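PDB 6BFI: VIN1 from Oscarella pearsei, which probably binds actin filaments and may play a role in cell-cell adhesion, as the vinculin homolog of a sponge. Local coordinates for residues Ser140-Leu145 / Lys237-Ile242; Thr159-Leu164 / Ile204-Ile209; Ser170-Val175 / Ser193-Val198. All coordinates share one frame; numbering follows the deposited sequence.

Contact 1: residues Ser140-Leu145 / Lys237-Ile242; sequences SVQEYL and KLFIAI
The side-chain amide of Q142 lies over one face of the F239 ring, its NE2 3.1 Å above the ring plane and over the centre. Amide and ring planes are 29° apart, so the two flat groups are tilted rather than strictly stacked. CG of Q142 follows the same ring at its CD1 atom, 3.5 Å away. NE2 also reaches the backbone of F239, but that hydrogen bond to F239 O is weak (3.3 Å, N-H...O angle 133°). Beside this amide-on-ring contact the interface is aliphatic: Q142 CB rests on I242 CG2 at 3.8 Å, and L145 CD1 meets I242 CD1 tip to tip at 3.8 Å while touching L238 CB at 3.7 Å.

Two neighbours outside the segments hold the amide: NE2 is hydrogen-bonded to OE2 of E243 and OE1 to NH1 of R139, which probably sets which way round it sits. An alanine in place of F239 removes the ring under the Q142 amide, which would probably open a gap at this partly exposed edge and leave the amide less restrained. Further in, V141 and L145 lean on M168 of helix 154-178, and L238 packs on L205 of helix 185-215. With axes 9.9 Å apart and running antiparallel at 163°, the pair forms one side of an antiparallel four-helix bundle, the building block of the vinculin family.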
ATOM      1  N   SER A 140     -26.246   8.458  14.802  1.00 72.07           N
ATOM      2  CA  SER A 140     -27.606   7.967  15.011  1.00 74.08           C
ATOM      3  C   SER A 140     -27.729   6.503  14.601  1.00 72.44           C
ATOM      4  O   SER A 140     -28.200   5.664  15.383  1.00 67.74           O
ATOM      5  CB  SER A 140     -28.611   8.832  14.248  1.00 72.88           C
ATOM      6  OG  SER A 140     -28.531   8.614  12.852  1.00 71.61           O
ATOM      7  N   VAL A 141     -27.291   6.169  13.382  1.00 70.04           N
ATOM      8  CA  VAL A 141     -27.436   4.786  12.927  1.00 66.35           C
ATOM      9  C   VAL A 141     -26.569   3.848  13.766  1.00 60.79           C
ATOM     10  O   VAL A 141     -26.991   2.736  14.124  1.00 57.80           O
ATOM     11  CB  VAL A 141     -27.120   4.681  11.423  1.00 67.50           C
ATOM     12  CG1 VAL A 141     -25.782   5.310  11.110  1.00 72.52           C
ATOM     13  CG2 VAL A 141     -27.151   3.234  10.969  1.00 66.47           C
ATOM     14  N   GLN A 142     -25.360   4.292  14.117  1.00 54.09           N
ATOM     15  CA  GLN A 142     -24.488   3.480  14.958  1.00 57.87           C
ATOM     16  C   GLN A 142     -25.134   3.191  16.308  1.00 66.58           C
ATOM     17  O   GLN A 142     -25.056   2.066  16.815  1.00 71.57           O
ATOM     18  CB  GLN A 142     -23.148   4.185  15.146  1.00 59.01           C
ATOM     19  CG  GLN A 142     -22.146   3.397  15.953  1.00 57.86           C
ATOM     20  CD  GLN A 142     -20.920   4.210  16.295  1.00 59.18           C
ATOM     21  OE1 GLN A 142     -21.011   5.406  16.578  1.00 58.74           O
ATOM     22  NE2 GLN A 142     -19.761   3.569  16.266  1.00 58.42           N
ATOM     23  N   GLU A 143     -25.779   4.195  16.902  1.00 68.70           N
ATOM     24  CA  GLU A 143     -26.476   3.985  18.167  1.00 72.18           C
ATOM     25  C   GLU A 143     -27.639   3.017  18.001  1.00 66.41           C
ATOM     26  O   GLU A 143     -27.873   2.169  18.869  1.00 63.31           O
ATOM     27  CB  GLU A 143     -26.967   5.319  18.729  1.00 82.25           C
ATOM     28  CG  GLU A 143     -25.862   6.222  19.254  1.00 88.87           C
ATOM     29  CD  GLU A 143     -26.309   7.662  19.406  1.00 95.15           C
ATOM     30  OE1 GLU A 143     -27.514   7.939  19.215  1.00100.66           O
ATOM     31  OE2 GLU A 143     -25.455   8.520  19.715  1.00 95.28           O
ATOM     32  N   TYR A 144     -28.377   3.121  16.891  1.00 68.78           N
ATOM     33  CA  TYR A 144     -29.504   2.216  16.697  1.00 74.17           C
ATOM     34  C   TYR A 144     -29.064   0.786  16.407  1.00 75.42           C
ATOM     35  O   TYR A 144     -29.874  -0.136  16.552  1.00 75.46           O
ATOM     36  CB  TYR A 144     -30.413   2.714  15.572  1.00 77.83           C
ATOM     37  CG  TYR A 144     -31.715   1.944  15.485  1.00 80.46           C
ATOM     38  CD1 TYR A 144     -32.628   1.968  16.532  1.00 82.58           C
ATOM     39  CD2 TYR A 144     -32.028   1.189  14.362  1.00 78.67           C
ATOM     40  CE1 TYR A 144     -33.815   1.265  16.463  1.00 82.90           C
ATOM     41  CE2 TYR A 144     -33.214   0.484  14.284  1.00 80.28           C
ATOM     42  CZ  TYR A 144     -34.103   0.526  15.336  1.00 84.32           C
ATOM     43  OH  TYR A 144     -35.282  -0.175  15.262  1.00 94.76           O
ATOM     44  N   LEU A 145     -27.806   0.578  16.003  1.00 80.32           N
ATOM     45  CA  LEU A 145     -27.330  -0.783  15.760  1.00 75.35           C
ATOM     46  C   LEU A 145     -27.487  -1.669  16.993  1.00 74.42           C
ATOM     47  O   LEU A 145     -27.824  -2.854  16.875  1.00 74.61           O
ATOM     48  CB  LEU A 145     -25.869  -0.758  15.312  1.00 70.94           C
ATOM     49  CG  LEU A 145     -25.618  -0.435  13.841  1.00 69.33           C
ATOM     50  CD1 LEU A 145     -24.127  -0.415  13.555  1.00 67.59           C
ATOM     51  CD2 LEU A 145     -26.329  -1.443  12.952  1.00 66.94           C
ATOM     52  N   LYS A 237     -18.618  -5.518  14.078  1.00 47.21           N
ATOM     53  CA  LYS A 237     -17.973  -5.171  12.816  1.00 50.00           C
ATOM     54  C   LYS A 237     -18.597  -3.914  12.215  1.00 53.07           C
ATOM     55  O   LYS A 237     -17.885  -3.001  11.771  1.00 53.46           O
ATOM     56  CB  LYS A 237     -18.051  -6.346  11.839  1.00 51.16           C
ATOM     57  CG  LYS A 237     -17.411  -6.051  10.491  1.00 58.39           C
ATOM     58  CD  LYS A 237     -17.340  -7.282   9.596  1.00 65.36           C
ATOM     59  CE  LYS A 237     -16.270  -8.260  10.057  1.00 70.22           C
ATOM     60  NZ  LYS A 237     -16.109  -9.402   9.107  1.00 70.98           N
ATOM     61  N   LEU A 238     -19.933  -3.844  12.207  1.00 48.65           N
ATOM     62  CA  LEU A 238     -20.602  -2.636  11.728  1.00 47.84           C
ATOM     63  C   LEU A 238     -20.238  -1.427  12.583  1.00 50.43           C
ATOM     64  O   LEU A 238     -19.948  -0.345  12.055  1.00 56.23           O
ATOM     65  CB  LEU A 238     -22.114  -2.847  11.715  1.00 48.32           C
ATOM     66  CG  LEU A 238     -22.693  -3.630  10.537  1.00 48.89           C
ATOM     67  CD1 LEU A 238     -24.128  -4.044  10.823  1.00 50.89           C
ATOM     68  CD2 LEU A 238     -22.622  -2.798   9.267  1.00 47.36           C
ATOM     69  N   PHE A 239     -20.240  -1.599  13.908  1.00 50.77           N
ATOM     70  CA  PHE A 239     -19.905  -0.506  14.819  1.00 54.02           C
ATOM     71  C   PHE A 239     -18.516   0.048  14.525  1.00 57.72           C
ATOM     72  O   PHE A 239     -18.321   1.268  14.451  1.00 60.84           O
ATOM     73  CB  PHE A 239     -19.996  -1.001  16.264  1.00 57.95           C
ATOM     74  CG  PHE A 239     -19.745   0.063  17.295  1.00 64.68           C
ATOM     75  CD1 PHE A 239     -20.797   0.787  17.827  1.00 69.65           C
ATOM     76  CD2 PHE A 239     -18.461   0.329  17.745  1.00 67.45           C
ATOM     77  CE1 PHE A 239     -20.575   1.763  18.780  1.00 74.76           C
ATOM     78  CE2 PHE A 239     -18.230   1.305  18.696  1.00 72.16           C
ATOM     79  CZ  PHE A 239     -19.288   2.023  19.214  1.00 75.69           C
ATOM     80  N   ILE A 240     -17.537  -0.842  14.351  1.00 53.37           N
ATOM     81  CA  ILE A 240     -16.160  -0.423  14.115  1.00 47.79           C
ATOM     82  C   ILE A 240     -16.032   0.268  12.763  1.00 47.43           C
ATOM     83  O   ILE A 240     -15.394   1.323  12.650  1.00 48.90           O
ATOM     84  CB  ILE A 240     -15.217  -1.635  14.236  1.00 44.69           C
ATOM     85  CG1 ILE A 240     -15.040  -2.015  15.710  1.00 41.86           C
ATOM     86  CG2 ILE A 240     -13.876  -1.355  13.569  1.00 45.75           C
ATOM     87  CD1 ILE A 240     -14.320  -3.323  15.928  1.00 40.96           C
ATOM     88  N   ALA A 241     -16.644  -0.304  11.721  1.00 44.55           N
ATOM     89  CA  ALA A 241     -16.609   0.338  10.409  1.00 41.51           C
ATOM     90  C   ALA A 241     -17.187   1.747  10.464  1.00 47.15           C
ATOM     91  O   ALA A 241     -16.620   2.682   9.884  1.00 54.32           O
ATOM     92  CB  ALA A 241     -17.366  -0.508   9.387  1.00 42.37           C
ATOM     93  N   ILE A 242     -18.310   1.924  11.162  1.00 47.31           N
ATOM     94  CA  ILE A 242     -18.912   3.251  11.250  1.00 45.02           C
ATOM     95  C   ILE A 242     -18.028   4.189  12.066  1.00 45.00           C
ATOM     96  O   ILE A 242     -17.926   5.386  11.760  1.00 48.76           O
ATOM     97  CB  ILE A 242     -20.336   3.155  11.825  1.00 44.22           C
ATOM     98  CG1 ILE A 242     -21.236   2.381  10.864  1.00 43.91           C
ATOM     99  CG2 ILE A 242     -20.914   4.543  12.078  1.00 43.81           C
ATOM    100  CD1 ILE A 242     -22.680   2.262  11.340  1.00 45.43           C
TER

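Contact 2: residues Thr159-Leu164 / Ile204-Ile209; sequences TFLQNL and ILISSI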
ATOM      1  N   THR A 159     -39.633  -4.783  12.435  1.00 91.30           N
ATOM      2  CA  THR A 159     -39.686  -3.363  12.779  1.00 92.64           C
ATOM      3  C   THR A 159     -38.288  -2.757  12.835  1.00 88.92           C
ATOM      4  O   THR A 159     -38.035  -1.684  12.271  1.00 90.09           O
ATOM      5  CB  THR A 159     -40.403  -3.174  14.115  1.00 94.96           C
ATOM      6  OG1 THR A 159     -39.619  -3.757  15.163  1.00 83.32           O
ATOM      7  CG2 THR A 159     -41.773  -3.841  14.082  1.00102.20           C
ATOM      8  N   PHE A 160     -37.366  -3.433  13.526  1.00 84.65           N
ATOM      9  CA  PHE A 160     -35.981  -2.978  13.585  1.00 78.86           C
ATOM     10  C   PHE A 160     -35.389  -2.835  12.190  1.00 78.39           C
ATOM     11  O   PHE A 160     -34.679  -1.865  11.907  1.00 77.80           O
ATOM     12  CB  PHE A 160     -35.156  -3.951  14.430  1.00 76.52           C
ATOM     13  CG  PHE A 160     -33.674  -3.874  14.186  1.00 77.35           C
ATOM     14  CD1 PHE A 160     -32.898  -2.928  14.833  1.00 80.13           C
ATOM     15  CD2 PHE A 160     -33.053  -4.765  13.320  1.00 73.84           C
ATOM     16  CE1 PHE A 160     -31.535  -2.862  14.613  1.00 75.14           C
ATOM     17  CE2 PHE A 160     -31.693  -4.705  13.099  1.00 68.75           C
ATOM     18  CZ  PHE A 160     -30.932  -3.753  13.745  1.00 72.48           C
ATOM     19  N   LEU A 161     -35.675  -3.791  11.304  1.00 81.04           N
ATOM     20  CA  LEU A 161     -35.181  -3.712   9.933  1.00 78.76           C
ATOM     21  C   LEU A 161     -35.721  -2.473   9.230  1.00 83.07           C
ATOM     22  O   LEU A 161     -34.960  -1.698   8.634  1.00 88.47           O
ATOM     23  CB  LEU A 161     -35.565  -4.985   9.174  1.00 80.78           C
ATOM     24  CG  LEU A 161     -34.761  -5.443   7.953  1.00 80.28           C
ATOM     25  CD1 LEU A 161     -35.139  -6.874   7.602  1.00 77.32           C
ATOM     26  CD2 LEU A 161     -34.967  -4.535   6.748  1.00 84.43           C
ATOM     27  N   GLN A 162     -37.039  -2.263   9.297  1.00 85.69           N
ATOM     28  CA  GLN A 162     -37.650  -1.117   8.635  1.00 86.88           C
ATOM     29  C   GLN A 162     -37.253   0.210   9.267  1.00 83.51           C
ATOM     30  O   GLN A 162     -37.497   1.259   8.662  1.00 76.76           O
ATOM     31  CB  GLN A 162     -39.174  -1.253   8.629  1.00 90.88           C
ATOM     32  CG  GLN A 162     -39.865  -0.650   9.839  1.00 93.20           C
ATOM     33  CD  GLN A 162     -41.375  -0.744   9.749  1.00102.35           C
ATOM     34  OE1 GLN A 162     -41.915  -1.687   9.170  1.00106.87           O
ATOM     35  NE2 GLN A 162     -42.065   0.240  10.317  1.00105.00           N
ATOM     36  N   ASN A 163     -36.664   0.195  10.465  1.00 82.63           N
ATOM     37  CA  ASN A 163     -36.067   1.403  11.019  1.00 83.83           C
ATOM     38  C   ASN A 163     -34.597   1.552  10.652  1.00 84.07           C
ATOM     39  O   ASN A 163     -34.085   2.678  10.627  1.00 80.64           O
ATOM     40  CB  ASN A 163     -36.206   1.425  12.544  1.00 85.69           C
ATOM     41  CG  ASN A 163     -37.643   1.289  12.998  1.00 92.31           C
ATOM     42  OD1 ASN A 163     -38.572   1.397  12.199  1.00 96.23           O
ATOM     43  ND2 ASN A 163     -37.833   1.053  14.293  1.00 94.58           N
ATOM     44  N   LEU A 164     -33.913   0.447  10.360  1.00 84.70           N
ATOM     45  CA  LEU A 164     -32.485   0.473  10.073  1.00 79.29           C
ATOM     46  C   LEU A 164     -32.181   0.769   8.612  1.00 81.90           C
ATOM     47  O   LEU A 164     -31.172   1.420   8.319  1.00 80.58           O
ATOM     48  CB  LEU A 164     -31.846  -0.864  10.464  1.00 75.76           C
ATOM     49  CG  LEU A 164     -30.325  -0.963  10.321  1.00 68.99           C
ATOM     50  CD1 LEU A 164     -29.636  -0.055  11.324  1.00 65.43           C
ATOM     51  CD2 LEU A 164     -29.853  -2.400  10.477  1.00 68.39           C
ATOM     52  N   ILE A 204     -25.957  -9.888   6.528  1.00 60.42           N
ATOM     53  CA  ILE A 204     -25.385 -10.842   7.472  1.00 57.94           C
ATOM     54  C   ILE A 204     -25.974 -10.619   8.856  1.00 55.23           C
ATOM     55  O   ILE A 204     -26.305 -11.574   9.572  1.00 58.02           O
ATOM     56  CB  ILE A 204     -23.849 -10.729   7.489  1.00 54.78           C
ATOM     57  CG1 ILE A 204     -23.302 -10.609   6.067  1.00 56.81           C
ATOM     58  CG2 ILE A 204     -23.235 -11.922   8.201  1.00 56.23           C
ATOM     59  CD1 ILE A 204     -23.733 -11.716   5.142  1.00 57.87           C
ATOM     60  N   LEU A 205     -26.117  -9.353   9.250  1.00 52.68           N
ATOM     61  CA  LEU A 205     -26.703  -9.034  10.545  1.00 50.04           C
ATOM     62  C   LEU A 205     -28.138  -9.536  10.635  1.00 51.29           C
ATOM     63  O   LEU A 205     -28.496 -10.253  11.579  1.00 51.38           O
ATOM     64  CB  LEU A 205     -26.642  -7.528  10.792  1.00 48.86           C
ATOM     65  CG  LEU A 205     -27.344  -7.050  12.062  1.00 52.86           C
ATOM     66  CD1 LEU A 205     -26.813  -7.796  13.272  1.00 53.21           C
ATOM     67  CD2 LEU A 205     -27.174  -5.548  12.231  1.00 52.83           C
ATOM     68  N   ILE A 206     -28.976  -9.181   9.654  1.00 53.07           N
ATOM     69  CA  ILE A 206     -30.370  -9.614   9.741  1.00 61.51           C
ATOM     70  C   ILE A 206     -30.466 -11.135   9.699  1.00 62.44           C
ATOM     71  O   ILE A 206     -31.341 -11.729  10.348  1.00 60.30           O
ATOM     72  CB  ILE A 206     -31.226  -8.953   8.641  1.00 68.59           C
ATOM     73  CG1 ILE A 206     -30.865  -9.492   7.257  1.00 76.53           C
ATOM     74  CG2 ILE A 206     -31.078  -7.439   8.687  1.00 62.40           C
ATOM     75  CD1 ILE A 206     -31.833  -9.077   6.169  1.00 84.43           C
ATOM     76  N   SER A 207     -29.555 -11.793   8.976  1.00 63.06           N
ATOM     77  CA  SER A 207     -29.565 -13.252   8.930  1.00 64.25           C
ATOM     78  C   SER A 207     -29.240 -13.847  10.297  1.00 65.24           C
ATOM     79  O   SER A 207     -29.972 -14.710  10.801  1.00 67.58           O
ATOM     80  CB  SER A 207     -28.578 -13.746   7.873  1.00 58.31           C
ATOM     81  OG  SER A 207     -28.594 -15.157   7.781  1.00 58.74           O
ATOM     82  N   SER A 208     -28.150 -13.384  10.917  1.00 62.50           N
ATOM     83  CA  SER A 208     -27.779 -13.876  12.242  1.00 59.56           C
ATOM     84  C   SER A 208     -28.898 -13.647  13.251  1.00 58.77           C
ATOM     85  O   SER A 208     -29.188 -14.520  14.082  1.00 69.06           O
ATOM     86  CB  SER A 208     -26.487 -13.204  12.707  1.00 57.30           C
ATOM     87  OG  SER A 208     -26.636 -11.796  12.764  1.00 46.28           O
ATOM     88  N   ILE A 209     -29.546 -12.478  13.187  1.00 56.54           N
ATOM     89  CA  ILE A 209     -30.705 -12.228  14.042  1.00 58.46           C
ATOM     90  C   ILE A 209     -31.784 -13.273  13.791  1.00 62.10           C
ATOM     91  O   ILE A 209     -32.413 -13.778  14.731  1.00 60.10           O
ATOM     92  CB  ILE A 209     -31.244 -10.804  13.817  1.00 60.38           C
ATOM     93  CG1 ILE A 209     -30.195  -9.762  14.188  1.00 61.20           C
ATOM     94  CG2 ILE A 209     -32.497 -10.581  14.639  1.00 63.69           C
ATOM     95  CD1 ILE A 209     -30.604  -8.359  13.823  1.00 65.62           C
TER
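L205 opens the contact from its CD2 methyl, which approaches F160 at the ring edge, near the ring plane, with 4.4 Å to CZ. The same methyl is 4.5 Å from L164 CD2, so it touches two residues placed one helical turn apart on the facing helix. L205 is also flanked by V234 and I235 of helix 224-249, which puts it in the interior shared by several helices.

I206 comes next and works on another side of the interface. Its CD1 meets CD1 of L161 at 4.2 Å, a methyl-to-methyl contact between two partly exposed residues. Their alpha carbons are the nearest across the two segments, 7.6 Å apart.

S208 turns back on its own helix. Its OG donates to L205 O at 2.7 Å, with a C=O...OG angle of 118° and the hydroxyl tilted 24° from the carbonyl plane. That oxygen also accepts the backbone N-H of I209, so two donors grip it, and the hydroxyl of this buried serine has at least one partner within its own helix.

I209 ends the walk. With CG1 anti to the carbonyl carbon and CD1 in turn anti to CA, CD1 comes to 3.9 Å from F160 CE2, and the two side chains pass each other at a slant. F160 thus receives L205 and I209, while its ring also meets that of Y144 on helix 102-145; A148 and I151 in the connecting loop pack against both F160 and I209.

The axes are 11.8 Å apart and nearly antiparallel, at 170°. Such apolar side-chain contact between neighbouring antiparallel helices is characteristic of the helical bundles from which vinculin-family proteins are built.

Contact 3: residues Ser170-Val175 / Ser193-Val198; sequences SMMKVV and SELGTV
The side chains of L195 and V175 run alongside each other with opposite headings at the heart of this antiparallel helix pair, one side of a vinculin-type four-helix bundle. The axes are 11.1 Å apart and cross at -161°. From CB of L195, chi1 of -78° sets CG anti to the carbonyl carbon, and the side chain then heads into the facing helix. CG lies 3.9 Å from V175 CG1. Beyond it the chain forks: CD1 presses on that same V175 methyl at 3.7 Å, whereas CD2 sits against V175 CB and also reaches back one helical turn to M172, 4.2 Å from its CG. L195 is therefore gripped along its whole outer half, by a beta-branched residue and by the root of a methionine.

M172 continues past L195 with its chain extended, which carries its methyl on to the next turn of helix 185-215, where V198 waits. M171, bent at its last torsion, brings a second methyl to the same valine from the side of helix 102-145, where it packs on C138 and V141. Two thioether methyls thus converge on one atom: V198 CG1 is 3.6 Å from M172 CE and 4.2 Å from M171 CE.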
ATOM      1  N   SER A 170     -29.544   6.758   4.347  1.00 77.50           N
ATOM      2  CA  SER A 170     -29.214   8.163   4.564  1.00 76.89           C
ATOM      3  C   SER A 170     -27.735   8.353   4.874  1.00 72.69           C
ATOM      4  O   SER A 170     -27.154   9.383   4.515  1.00 73.80           O
ATOM      5  CB  SER A 170     -30.066   8.736   5.695  1.00 81.68           C
ATOM      6  OG  SER A 170     -29.708   8.161   6.940  1.00 82.00           O
ATOM      7  N   MET A 171     -27.111   7.383   5.543  1.00 69.38           N
ATOM      8  CA  MET A 171     -25.678   7.482   5.805  1.00 69.93           C
ATOM      9  C   MET A 171     -24.871   7.250   4.531  1.00 66.20           C
ATOM     10  O   MET A 171     -23.935   8.002   4.228  1.00 63.88           O
ATOM     11  CB  MET A 171     -25.272   6.484   6.890  1.00 69.95           C
ATOM     12  CG  MET A 171     -23.795   6.528   7.251  1.00 72.37           C
ATOM     13  SD  MET A 171     -23.326   5.294   8.482  1.00 72.67           S
ATOM     14  CE  MET A 171     -23.592   3.782   7.561  1.00 72.04           C
ATOM     15  N   MET A 172     -25.233   6.217   3.763  1.00 62.89           N
ATOM     16  CA  MET A 172     -24.448   5.857   2.587  1.00 63.84           C
ATOM     17  C   MET A 172     -24.547   6.913   1.493  1.00 62.05           C
ATOM     18  O   MET A 172     -23.574   7.149   0.769  1.00 59.21           O
ATOM     19  CB  MET A 172     -24.891   4.498   2.051  1.00 75.89           C
ATOM     20  CG  MET A 172     -24.625   3.344   2.996  1.00 86.44           C
ATOM     21  SD  MET A 172     -25.198   1.778   2.319  1.00 94.73           S
ATOM     22  CE  MET A 172     -25.074   0.722   3.758  1.00 95.43           C
ATOM     23  N   LYS A 173     -25.712   7.550   1.338  1.00 63.47           N
ATOM     24  CA  LYS A 173     -25.813   8.596   0.326  1.00 63.03           C
ATOM     25  C   LYS A 173     -24.955   9.800   0.692  1.00 62.30           C
ATOM     26  O   LYS A 173     -24.388  10.456  -0.193  1.00 59.14           O
ATOM     27  CB  LYS A 173     -27.272   9.014   0.127  1.00 61.14           C
ATOM     28  CG  LYS A 173     -27.885   9.779   1.289  1.00 62.28           C
ATOM     29  CD  LYS A 173     -29.187  10.447   0.874  1.00 69.60           C
ATOM     30  CE  LYS A 173     -29.655  11.457   1.908  1.00 65.27           C
ATOM     31  NZ  LYS A 173     -30.658  12.393   1.332  1.00 69.81           N
ATOM     32  N   VAL A 174     -24.823  10.083   1.987  1.00 62.09           N
ATOM     33  CA  VAL A 174     -24.054  11.236   2.435  1.00 60.78           C
ATOM     34  C   VAL A 174     -22.558  10.967   2.326  1.00 56.10           C
ATOM     35  O   VAL A 174     -21.799  11.824   1.861  1.00 60.55           O
ATOM     36  CB  VAL A 174     -24.476  11.612   3.868  1.00 63.21           C
ATOM     37  CG1 VAL A 174     -23.338  12.261   4.608  1.00 64.25           C
ATOM     38  CG2 VAL A 174     -25.681  12.541   3.832  1.00 65.98           C
ATOM     39  N   VAL A 175     -22.109   9.779   2.737  1.00 52.20           N
ATOM     40  CA  VAL A 175     -20.690   9.452   2.625  1.00 52.20           C
ATOM     41  C   VAL A 175     -20.287   9.314   1.159  1.00 56.58           C
ATOM     42  O   VAL A 175     -19.260   9.857   0.724  1.00 61.27           O
ATOM     43  CB  VAL A 175     -20.368   8.178   3.429  1.00 50.83           C
ATOM     44  CG1 VAL A 175     -18.897   7.826   3.296  1.00 47.76           C
ATOM     45  CG2 VAL A 175     -20.741   8.374   4.891  1.00 48.58           C
ATOM     46  N   SER A 193     -14.001   1.830   1.277  1.00 57.97           N
ATOM     47  CA  SER A 193     -13.828   0.485   1.817  1.00 58.62           C
ATOM     48  C   SER A 193     -14.787   0.224   2.974  1.00 57.46           C
ATOM     49  O   SER A 193     -15.436  -0.830   3.033  1.00 56.29           O
ATOM     50  CB  SER A 193     -12.378   0.278   2.258  1.00 61.87           C
ATOM     51  OG  SER A 193     -12.007   1.225   3.242  1.00 67.70           O
ATOM     52  N   GLU A 194     -14.894   1.174   3.910  1.00 56.47           N
ATOM     53  CA  GLU A 194     -15.819   0.979   5.025  1.00 56.44           C
ATOM     54  C   GLU A 194     -17.266   0.967   4.546  1.00 54.88           C
ATOM     55  O   GLU A 194     -18.101   0.235   5.095  1.00 57.08           O
ATOM     56  CB  GLU A 194     -15.607   2.056   6.086  1.00 57.39           C
ATOM     57  CG  GLU A 194     -14.160   2.237   6.525  1.00 64.62           C
ATOM     58  CD  GLU A 194     -13.529   0.963   7.064  1.00 68.00           C
ATOM     59  OE1 GLU A 194     -14.253   0.134   7.658  1.00 70.51           O
ATOM     60  OE2 GLU A 194     -12.303   0.792   6.894  1.00 68.56           O
ATOM     61  N   LEU A 195     -17.583   1.769   3.526  1.00 55.79           N
ATOM     62  CA  LEU A 195     -18.900   1.694   2.901  1.00 58.89           C
ATOM     63  C   LEU A 195     -19.183   0.283   2.402  1.00 61.89           C
ATOM     64  O   LEU A 195     -20.255  -0.280   2.664  1.00 65.66           O
ATOM     65  CB  LEU A 195     -18.996   2.700   1.754  1.00 61.56           C
ATOM     66  CG  LEU A 195     -19.224   4.164   2.130  1.00 64.83           C
ATOM     67  CD1 LEU A 195     -19.121   5.050   0.897  1.00 69.92           C
ATOM     68  CD2 LEU A 195     -20.579   4.330   2.799  1.00 64.61           C
ATOM     69  N   GLY A 196     -18.223  -0.306   1.686  1.00 61.40           N
ATOM     70  CA  GLY A 196     -18.380  -1.686   1.256  1.00 59.62           C
ATOM     71  C   GLY A 196     -18.607  -2.632   2.420  1.00 55.67           C
ATOM     72  O   GLY A 196     -19.466  -3.519   2.354  1.00 54.38           O
ATOM     73  N   THR A 197     -17.854  -2.444   3.511  1.00 51.99           N
ATOM     74  CA  THR A 197     -18.029  -3.291   4.688  1.00 52.57           C
ATOM     75  C   THR A 197     -19.459  -3.222   5.212  1.00 53.89           C
ATOM     76  O   THR A 197     -20.094  -4.257   5.451  1.00 57.61           O
ATOM     77  CB  THR A 197     -17.037  -2.889   5.781  1.00 51.00           C
ATOM     78  OG1 THR A 197     -15.713  -3.276   5.394  1.00 52.98           O
ATOM     79  CG2 THR A 197     -17.392  -3.564   7.100  1.00 47.93           C
ATOM     80  N   VAL A 198     -19.990  -2.010   5.385  1.00 50.00           N
ATOM     81  CA  VAL A 198     -21.351  -1.870   5.901  1.00 54.88           C
ATOM     82  C   VAL A 198     -22.354  -2.523   4.954  1.00 61.21           C
ATOM     83  O   VAL A 198     -23.234  -3.292   5.378  1.00 59.85           O
ATOM     84  CB  VAL A 198     -21.682  -0.385   6.143  1.00 53.33           C
ATOM     85  CG1 VAL A 198     -23.114  -0.233   6.618  1.00 54.30           C
ATOM     86  CG2 VAL A 198     -20.721   0.214   7.154  1.00 48.07           C
TER

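Overall arrangement
From the N terminus, helix 102-145 is followed by helices 154-178, 185-215 and 224-249, and the three contacts nest without crossing. Contact 1 closes the widest loop, joining the first of these helices to the last. Inside it, contact 2 ties the early part of helix 154-178 to the later part of helix 185-215, and contact 3, innermost, pairs the same two helices nearer the turn between them. Contacts 2 and 3 do not touch; their centres are about 17 Å apart. Contact 1 touches contact 2 where Y144 OH meets N163 ND2, and contact 3 where the methyl of A241 meets E194, so the opposing helix pairs meet in one bundle.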